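PDB 1W15: synaptotagmin-4 from Rattus norvegicus, which takes part in the mobility of neuronal dense core vesicles through its interaction with KIF1A and carries two C2 domains, the second of which, C2B, is described here. Local coordinates for residues Arg16-Ser22 and Val35-His41; Ser67-His72 and Glu84-Phe88. All blocks are in the same frame, centred on the assembly; numbering follows the deposited sequence.

Contact 1: Arg16-Ser22 and Val35-His41; sequences RGELLVS and VVLKARH
Strands 18-22 and 35-40 run antiparallel at 166°, their axes 4.7 Å apart, as the two arms of a beta hairpin in the C2B sandwich. Glu18 with Arg40, Leu20 with Lys38 and Ser22 with Val35 are hydrogen-bonded pairs; Leu19 with Ala39 and Val21 with Val36 are non-hydrogen-bonded. Backbone bonds run from Glu18 N to Arg40 O (2.9 Å), Arg40 N to Glu18 O (3.0 Å), Leu20 N to Lys38 O (2.8 Å), Ser22 N to Val35 O (3.0 Å) and Val35 N to Ser22 O (2.7 Å). A classic bulge shifts the register by one: Leu37, at phi/psi -95/-65, and Lys38 both face Leu20, whose O accepts Leu37 N at 2.9 Å and, weakly, Lys38 N at 3.5 Å. Gly17, at phi 87°, passes so close to His41 that its CA is 3.1 Å from His41 O, where a CB would clash.

Leu19 (t, p) sets CD1 3.9 Å from Ala39 CB and 4.2 Å from Val36 CG1, on the face covered by Phe102 of strand 98-106. On the other face Leu20 CG meets Leu37 CB at 3.9 Å, while Glu18 (m, t) reaches Arg40 (p, t, t): OE1 to NH2 2.9 Å, OE2 to NE a weak 3.2 Å. Arg40 also makes a cation-pi contact with Trp147. Leu19, Val21, Val36 and Ala39 thus face the sandwich interior; across the other face the Glu18-Arg40 salt bridge joins the hairpin's open end.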
ATOM      1  N   ARG A  16      17.015  19.208   4.854  1.00 46.61           N
ATOM      2  CA  ARG A  16      16.080  19.000   3.688  1.00 45.73           C
ATOM      3  C   ARG A  16      14.996  17.959   3.896  1.00 44.62           C
ATOM      4  O   ARG A  16      14.173  17.749   2.993  1.00 46.79           O
ATOM      5  CB  ARG A  16      16.839  18.703   2.381  1.00 46.27           C
ATOM      6  CG  ARG A  16      17.937  19.735   2.114  1.00 48.56           C
ATOM      7  CD  ARG A  16      18.376  19.824   0.668  1.00 54.60           C
ATOM      8  NE  ARG A  16      19.092  21.067   0.370  1.00 58.14           N
ATOM      9  CZ  ARG A  16      18.528  22.274   0.385  1.00 60.44           C
ATOM     10  NH1 ARG A  16      17.239  22.408   0.712  1.00 61.07           N
ATOM     11  NH2 ARG A  16      19.251  23.354   0.092  1.00 61.47           N
ATOM     12  N   GLY A  17      14.976  17.280   5.041  1.00 41.33           N
ATOM     13  CA  GLY A  17      13.922  16.321   5.253  1.00 36.82           C
ATOM     14  C   GLY A  17      14.211  14.933   4.698  1.00 35.04           C
ATOM     15  O   GLY A  17      15.312  14.627   4.242  1.00 32.36           O
ATOM     16  N   GLU A  18      13.205  14.083   4.791  1.00 34.97           N
ATOM     17  CA  GLU A  18      13.325  12.664   4.424  1.00 34.11           C
ATOM     18  C   GLU A  18      12.124  12.206   3.624  1.00 33.86           C
ATOM     19  O   GLU A  18      11.030  12.752   3.770  1.00 33.30           O
ATOM     20  CB  GLU A  18      13.335  11.791   5.671  1.00 35.49           C
ATOM     21  CG  GLU A  18      14.548  11.884   6.570  1.00 41.33           C
ATOM     22  CD  GLU A  18      14.337  11.058   7.829  1.00 45.09           C
ATOM     23  OE1 GLU A  18      14.351   9.825   7.741  1.00 49.04           O
ATOM     24  OE2 GLU A  18      14.155  11.655   8.886  1.00 49.57           O
ATOM     25  N   LEU A  19      12.318  11.153   2.826  1.00 32.53           N
ATOM     26  CA  LEU A  19      11.295  10.662   1.916  1.00 33.23           C
ATOM     27  C   LEU A  19      11.274   9.147   2.001  1.00 32.43           C
ATOM     28  O   LEU A  19      12.337   8.496   1.984  1.00 34.84           O
ATOM     29  CB  LEU A  19      11.579  11.072   0.469  1.00 33.51           C
ATOM     30  CG  LEU A  19      10.487  10.685  -0.553  1.00 35.13           C
ATOM     31  CD1 LEU A  19       9.213  11.499  -0.295  1.00 34.95           C
ATOM     32  CD2 LEU A  19      10.954  10.877  -2.036  1.00 34.58           C
ATOM     33  N   LEU A  20      10.080   8.607   2.219  1.00 33.44           N
ATOM     34  CA  LEU A  20       9.917   7.149   2.362  1.00 33.09           C
ATOM     35  C   LEU A  20       9.366   6.612   1.037  1.00 33.45           C
ATOM     36  O   LEU A  20       8.295   7.070   0.552  1.00 33.05           O
ATOM     37  CB  LEU A  20       8.929   6.868   3.509  1.00 34.23           C
ATOM     38  CG  LEU A  20       8.546   5.409   3.725  1.00 31.68           C
ATOM     39  CD1 LEU A  20       9.761   4.561   4.161  1.00 33.42           C
ATOM     40  CD2 LEU A  20       7.402   5.355   4.817  1.00 29.41           C
ATOM     41  N   VAL A  21      10.085   5.653   0.436  1.00 33.79           N
ATOM     42  CA  VAL A  21       9.679   5.160  -0.890  1.00 33.74           C
ATOM     43  C   VAL A  21       9.798   3.635  -0.883  1.00 33.55           C
ATOM     44  O   VAL A  21      10.560   3.094  -0.074  1.00 33.26           O
ATOM     45  CB  VAL A  21      10.487   5.754  -2.074  1.00 33.69           C
ATOM     46  CG1 VAL A  21      10.231   7.293  -2.217  1.00 32.29           C
ATOM     47  CG2 VAL A  21      12.005   5.406  -1.980  1.00 33.66           C
ATOM     48  N   SER A  22       8.969   2.964  -1.679  1.00 32.19           N
ATOM     49  CA  SER A  22       9.064   1.497  -1.772  1.00 34.81           C
ATOM     50  C   SER A  22       9.146   1.148  -3.243  1.00 35.71           C
ATOM     51  O   SER A  22       8.445   1.784  -4.065  1.00 37.62           O
ATOM     52  CB  SER A  22       7.814   0.837  -1.135  1.00 32.57           C
ATOM     53  OG  SER A  22       7.913  -0.566  -1.165  1.00 36.35           O
ATOM     54  N   VAL A  35       6.420   3.296  -5.148  1.00 30.76           N
ATOM     55  CA  VAL A  35       5.408   3.903  -4.288  1.00 31.53           C
ATOM     56  C   VAL A  35       6.065   5.077  -3.576  1.00 31.41           C
ATOM     57  O   VAL A  35       7.055   4.939  -2.849  1.00 30.97           O
ATOM     58  CB  VAL A  35       4.832   2.921  -3.212  1.00 31.38           C
ATOM     59  CG1 VAL A  35       3.633   3.581  -2.453  1.00 32.52           C
ATOM     60  CG2 VAL A  35       4.422   1.583  -3.882  1.00 31.84           C
ATOM     61  N   VAL A  36       5.479   6.243  -3.751  1.00 32.29           N
ATOM     62  CA  VAL A  36       5.903   7.404  -2.945  1.00 32.50           C
ATOM     63  C   VAL A  36       4.973   7.406  -1.715  1.00 34.17           C
ATOM     64  O   VAL A  36       3.727   7.594  -1.845  1.00 33.32           O
ATOM     65  CB  VAL A  36       5.743   8.753  -3.723  1.00 33.69           C
ATOM     66  CG1 VAL A  36       6.186   9.917  -2.821  1.00 32.70           C
ATOM     67  CG2 VAL A  36       6.634   8.738  -5.024  1.00 35.04           C
ATOM     68  N   LEU A  37       5.556   7.173  -0.536  1.00 32.95           N
ATOM     69  CA  LEU A  37       4.742   6.896   0.630  1.00 34.02           C
ATOM     70  C   LEU A  37       4.524   8.198   1.408  1.00 34.74           C
ATOM     71  O   LEU A  37       3.379   8.663   1.499  1.00 35.18           O
ATOM     72  CB  LEU A  37       5.376   5.807   1.498  1.00 33.60           C
ATOM     73  CG  LEU A  37       5.229   4.447   0.782  1.00 35.23           C
ATOM     74  CD1 LEU A  37       6.339   3.430   1.104  1.00 40.08           C
ATOM     75  CD2 LEU A  37       3.860   3.874   1.222  1.00 36.00           C
ATOM     76  N   LYS A  38       5.598   8.779   1.947  1.00 35.54           N
ATOM     77  CA  LYS A  38       5.473   9.945   2.868  1.00 35.65           C
ATOM     78  C   LYS A  38       6.754  10.744   2.834  1.00 34.87           C
ATOM     79  O   LYS A  38       7.810  10.223   2.515  1.00 34.07           O
ATOM     80  CB  LYS A  38       5.351   9.518   4.349  1.00 36.50           C
ATOM     81  CG  LYS A  38       4.626   8.320   4.675  1.00 42.22           C
ATOM     82  CD  LYS A  38       4.596   8.118   6.215  1.00 45.30           C
ATOM     83  CE  LYS A  38       3.695   6.910   6.528  1.00 50.00           C
ATOM     84  NZ  LYS A  38       3.444   6.683   8.015  1.00 49.07           N
ATOM     85  N   ALA A  39       6.669  12.018   3.166  1.00 34.31           N
ATOM     86  CA  ALA A  39       7.873  12.803   3.460  1.00 34.95           C
ATOM     87  C   ALA A  39       7.723  13.324   4.895  1.00 35.49           C
ATOM     88  O   ALA A  39       6.597  13.496   5.391  1.00 35.71           O
ATOM     89  CB  ALA A  39       7.974  13.987   2.477  1.00 34.95           C
ATOM     90  N   ARG A  40       8.839  13.636   5.548  1.00 35.18           N
ATOM     91  CA  ARG A  40       8.803  14.252   6.862  1.00 35.03           C
ATOM     92  C   ARG A  40      10.004  15.170   7.061  1.00 35.08           C
ATOM     93  O   ARG A  40      11.015  15.069   6.326  1.00 33.65           O
ATOM     94  CB  ARG A  40       8.765  13.181   7.971  1.00 35.02           C
ATOM     95  CG  ARG A  40      10.072  12.438   8.153  1.00 36.51           C
ATOM     96  CD  ARG A  40       9.999  11.226   9.091  1.00 39.01           C
ATOM     97  NE  ARG A  40      11.216  10.402   9.050  1.00 34.82           N
ATOM     98  CZ  ARG A  40      11.323   9.189   9.610  1.00 36.58           C
ATOM     99  NH1 ARG A  40      10.292   8.653  10.270  1.00 38.38           N
ATOM    100  NH2 ARG A  40      12.468   8.520   9.537  1.00 33.39           N
ATOM    101  N   HIS A  41       9.875  16.053   8.062  1.00 34.73           N
ATOM    102  CA  HIS A  41      10.882  17.039   8.440  1.00 36.18           C
ATOM    103  C   HIS A  41      11.261  17.930   7.275  1.00 36.88           C
ATOM    104  O   HIS A  41      12.420  18.298   7.142  1.00 36.19           O
ATOM    105  CB  HIS A  41      12.151  16.371   9.007  1.00 36.78           C
ATOM    106  CG  HIS A  41      11.893  15.385  10.107  1.00 38.92           C
ATOM    107  ND1 HIS A  41      11.152  15.692  11.232  1.00 43.51           N
ATOM    108  CD2 HIS A  41      12.327  14.115  10.280  1.00 41.15           C
ATOM    109  CE1 HIS A  41      11.096  14.635  12.023  1.00 43.88           C
ATOM    110  NE2 HIS A  41      11.793  13.661  11.463  1.00 43.21           N
TER

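Contact 2: Ser67-His72 and Glu84-Phe88; sequences SKKKTH and ELFVF
Segment 84-88 is extended throughout and faces strand 67-70 across an 8.7 Å gap between axes, running antiparallel at 169°. Nearest CA pairs are Glu84 with Thr71 (6.4 Å), Phe86 with Lys69 and Phe88 with Ser67 (both 7.4 Å), so side chains, not a backbone ladder, bridge the two.

Glu84 (chi1 m) points its CB toward the other segment, where OE2 accepts His72 N at 2.8 Å, although OE2 is crowded in the model and less surely placed. A water joins its other oxygen to the strand, donating to Glu84 OE1 (2.9 Å) and Lys70 O (2.6 Å). Thr71 (p) donates its hydroxyl forward to the next residue, OG1 to His72 O 2.8 Å, and also bonds the backbone of Val55.

Phe86 (m, chi2 -72°) presents a ring face to Lys69, whose CB sits 3.6 Å from the ring centroid and 12° off its normal, a CH-pi contact; Phe86 CZ also reaches Lys70 O at 3.5 Å. Val87 turns its CB away. Phe88 (m, chi2 -74°) brings CZ to 3.4 Å from Lys69 CG, and its CE1 edge meets Ser67 OG at 3.3 Å. The m, m start of the Lys69 side chain lays its aliphatic part against both rings.

This is side-chain packing between the two sheets of the C2 beta-sandwich. Strand 64-70 edges one sheet beside strand 53-61, which meets Phe88 through Val57 and Leu59; strand 80-89 edges the other beside strand 31-40, with Val36 against Phe86 and Thr71.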
ATOM      1  N   SER A  67      10.414   8.255 -18.721  1.00 38.14           N
ATOM      2  CA  SER A  67       9.058   8.346 -18.178  1.00 37.75           C
ATOM      3  C   SER A  67       9.044   9.318 -17.034  1.00 38.50           C
ATOM      4  O   SER A  67      10.098   9.565 -16.442  1.00 37.43           O
ATOM      5  CB  SER A  67       8.594   6.959 -17.698  1.00 37.93           C
ATOM      6  OG  SER A  67       7.226   6.998 -17.283  1.00 39.64           O
ATOM      7  N   LYS A  68       7.860   9.868 -16.708  1.00 37.60           N
ATOM      8  CA  LYS A  68       7.739  10.765 -15.560  1.00 39.20           C
ATOM      9  C   LYS A  68       6.354  10.581 -14.913  1.00 39.14           C
ATOM     10  O   LYS A  68       5.386  10.267 -15.622  1.00 39.41           O
ATOM     11  CB  LYS A  68       7.983  12.249 -15.957  1.00 38.54           C
ATOM     12  CG  LYS A  68       7.022  12.754 -17.006  1.00 43.05           C
ATOM     13  CD  LYS A  68       7.220  14.228 -17.379  1.00 47.85           C
ATOM     14  CE  LYS A  68       6.047  14.697 -18.256  1.00 51.30           C
ATOM     15  NZ  LYS A  68       6.090  16.185 -18.519  1.00 56.21           N
ATOM     16  N   LYS A  69       6.260  10.796 -13.603  1.00 38.87           N
ATOM     17  CA  LYS A  69       4.999  10.693 -12.857  1.00 38.76           C
ATOM     18  C   LYS A  69       5.013  11.793 -11.838  1.00 38.83           C
ATOM     19  O   LYS A  69       6.067  12.327 -11.525  1.00 38.94           O
ATOM     20  CB  LYS A  69       4.948   9.362 -12.082  1.00 38.86           C
ATOM     21  CG  LYS A  69       5.199   8.095 -12.932  1.00 38.86           C
ATOM     22  CD  LYS A  69       4.055   7.722 -13.844  1.00 40.93           C
ATOM     23  CE  LYS A  69       4.412   6.398 -14.542  1.00 41.39           C
ATOM     24  NZ  LYS A  69       3.344   6.115 -15.489  1.00 44.46           N
ATOM     25  N   LYS A  70       3.857  12.138 -11.297  1.00 38.85           N
ATOM     26  CA  LYS A  70       3.830  13.044 -10.161  1.00 39.72           C
ATOM     27  C   LYS A  70       2.658  12.759  -9.264  1.00 39.13           C
ATOM     28  O   LYS A  70       1.634  12.212  -9.739  1.00 39.84           O
ATOM     29  CB  LYS A  70       3.915  14.505 -10.581  1.00 41.41           C
ATOM     30  CG  LYS A  70       2.712  15.133 -11.054  1.00 43.15           C
ATOM     31  CD  LYS A  70       3.099  16.548 -11.528  1.00 50.55           C
ATOM     32  CE  LYS A  70       1.943  17.142 -12.327  1.00 55.65           C
ATOM     33  NZ  LYS A  70       2.385  18.394 -13.065  1.00 61.86           N
ATOM     34  N   THR A  71       2.836  13.039  -7.969  1.00 37.62           N
ATOM     35  CA  THR A  71       1.778  12.850  -6.997  1.00 37.57           C
ATOM     36  C   THR A  71       0.913  14.061  -6.943  1.00 39.76           C
ATOM     37  O   THR A  71       1.250  15.101  -7.505  1.00 38.39           O
ATOM     38  CB  THR A  71       2.331  12.608  -5.553  1.00 37.82           C
ATOM     39  OG1 THR A  71       2.869  13.849  -5.041  1.00 36.77           O
ATOM     40  CG2 THR A  71       3.493  11.572  -5.514  1.00 35.05           C
ATOM     41  N   HIS A  72      -0.182  13.922  -6.204  1.00 41.56           N
ATOM     42  CA  HIS A  72      -1.028  15.051  -5.806  1.00 43.44           C
ATOM     43  C   HIS A  72      -0.286  15.879  -4.798  1.00 43.85           C
ATOM     44  O   HIS A  72       0.727  15.444  -4.218  1.00 42.54           O
ATOM     45  CB  HIS A  72      -2.317  14.544  -5.170  1.00 44.70           C
ATOM     46  CG  HIS A  72      -3.199  13.818  -6.132  1.00 51.19           C
ATOM     47  ND1 HIS A  72      -4.209  14.450  -6.836  1.00 54.54           N
ATOM     48  CD2 HIS A  72      -3.182  12.532  -6.565  1.00 53.27           C
ATOM     49  CE1 HIS A  72      -4.812  13.569  -7.619  1.00 57.48           C
ATOM     50  NE2 HIS A  72      -4.207  12.398  -7.475  1.00 58.56           N
ATOM     51  N   GLU A  84       1.263   6.956  -3.154  1.00 36.84           N
ATOM     52  CA  GLU A  84       0.914   6.932  -4.584  1.00 36.56           C
ATOM     53  C   GLU A  84       1.770   5.866  -5.216  1.00 34.77           C
ATOM     54  O   GLU A  84       2.986   6.018  -5.204  1.00 35.00           O
ATOM     55  CB  GLU A  84       1.160   8.318  -5.263  1.00 36.40           C
ATOM     56  CG  GLU A  84       0.042   9.253  -4.827  1.00 41.03           C
ATOM     57  CD  GLU A  84      -0.426  10.189  -5.907  1.00 45.60           C
ATOM     58  OE1 GLU A  84      -0.406   9.778  -7.095  1.00 50.26           O
ATOM     59  OE2 GLU A  84      -0.860  11.296  -5.534  1.00 45.40           O
ATOM     60  N   LEU A  85       1.138   4.842  -5.786  1.00 33.98           N
ATOM     61  CA  LEU A  85       1.884   3.794  -6.510  1.00 33.91           C
ATOM     62  C   LEU A  85       1.880   4.113  -8.008  1.00 33.58           C
ATOM     63  O   LEU A  85       0.809   4.453  -8.609  1.00 32.51           O
ATOM     64  CB  LEU A  85       1.308   2.420  -6.225  1.00 34.40           C
ATOM     65  CG  LEU A  85       1.991   1.178  -6.866  1.00 34.91           C
ATOM     66  CD1 LEU A  85       1.751  -0.037  -5.897  1.00 32.64           C
ATOM     67  CD2 LEU A  85       1.456   0.884  -8.279  1.00 33.44           C
ATOM     68  N   PHE A  86       3.071   3.974  -8.609  1.00 32.48           N
ATOM     69  CA  PHE A  86       3.236   4.114 -10.048  1.00 34.00           C
ATOM     70  C   PHE A  86       3.849   2.869 -10.622  1.00 34.61           C
ATOM     71  O   PHE A  86       4.673   2.191  -9.953  1.00 36.27           O
ATOM     72  CB  PHE A  86       4.164   5.284 -10.383  1.00 33.70           C
ATOM     73  CG  PHE A  86       3.697   6.612  -9.775  1.00 35.22           C
ATOM     74  CD1 PHE A  86       2.581   7.272 -10.291  1.00 32.47           C
ATOM     75  CD2 PHE A  86       4.411   7.186  -8.707  1.00 37.25           C
ATOM     76  CE1 PHE A  86       2.140   8.507  -9.732  1.00 34.82           C
ATOM     77  CE2 PHE A  86       3.964   8.455  -8.136  1.00 36.76           C
ATOM     78  CZ  PHE A  86       2.836   9.069  -8.657  1.00 34.51           C
ATOM     79  N   VAL A  87       3.487   2.600 -11.863  1.00 33.96           N
ATOM     80  CA  VAL A  87       4.055   1.448 -12.579  1.00 34.96           C
ATOM     81  C   VAL A  87       4.886   1.980 -13.754  1.00 36.30           C
ATOM     82  O   VAL A  87       4.350   2.704 -14.618  1.00 34.94           O
ATOM     83  CB  VAL A  87       2.916   0.488 -13.083  1.00 35.06           C
ATOM     84  CG1 VAL A  87       3.460  -0.696 -13.929  1.00 33.41           C
ATOM     85  CG2 VAL A  87       2.166  -0.036 -11.919  1.00 35.60           C
ATOM     86  N   PHE A  88       6.174   1.587 -13.813  1.00 36.59           N
ATOM     87  CA  PHE A  88       7.049   1.966 -14.950  1.00 37.51           C
ATOM     88  C   PHE A  88       7.345   0.773 -15.811  1.00 37.11           C
ATOM     89  O   PHE A  88       7.655  -0.283 -15.301  1.00 36.31           O
ATOM     90  CB  PHE A  88       8.377   2.509 -14.465  1.00 36.37           C
ATOM     91  CG  PHE A  88       8.288   3.862 -13.863  1.00 37.68           C
ATOM     92  CD1 PHE A  88       8.100   4.993 -14.670  1.00 40.05           C
ATOM     93  CD2 PHE A  88       8.442   4.032 -12.488  1.00 39.29           C
ATOM     94  CE1 PHE A  88       8.062   6.283 -14.120  1.00 39.20           C
ATOM     95  CE2 PHE A  88       8.378   5.321 -11.914  1.00 43.55           C
ATOM     96  CZ  PHE A  88       8.189   6.456 -12.750  1.00 41.72           C
TER
HETATM   97  O   HOH W   1      -0.810  11.468  -9.449  1.00 55.33           O

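Contact 1 pairs neighbours within one sheet; contact 2 spans the gap between the two sheets. They meet directly at strands 31-40 and 80-89, which lie side by side: Val36 O and Glu84 N, 2.9 Å apart, form a probable hydrogen bond; and, from the other sheet's side, Thr71 CG2 packs on Val36 CB at 4.0 Å. Contact 1 is largely buried and held by a backbone ladder, with its charged pair on the outer face. Contact 2 is only partly buried, relying on rings, a lysine's aliphatic stem, one carboxylate and a water at the sandwich margin. Both sites also touch neighbouring subunits: Leu20 packs on Leu85 of a second subunit, and Leu85 on Leu20 of a third.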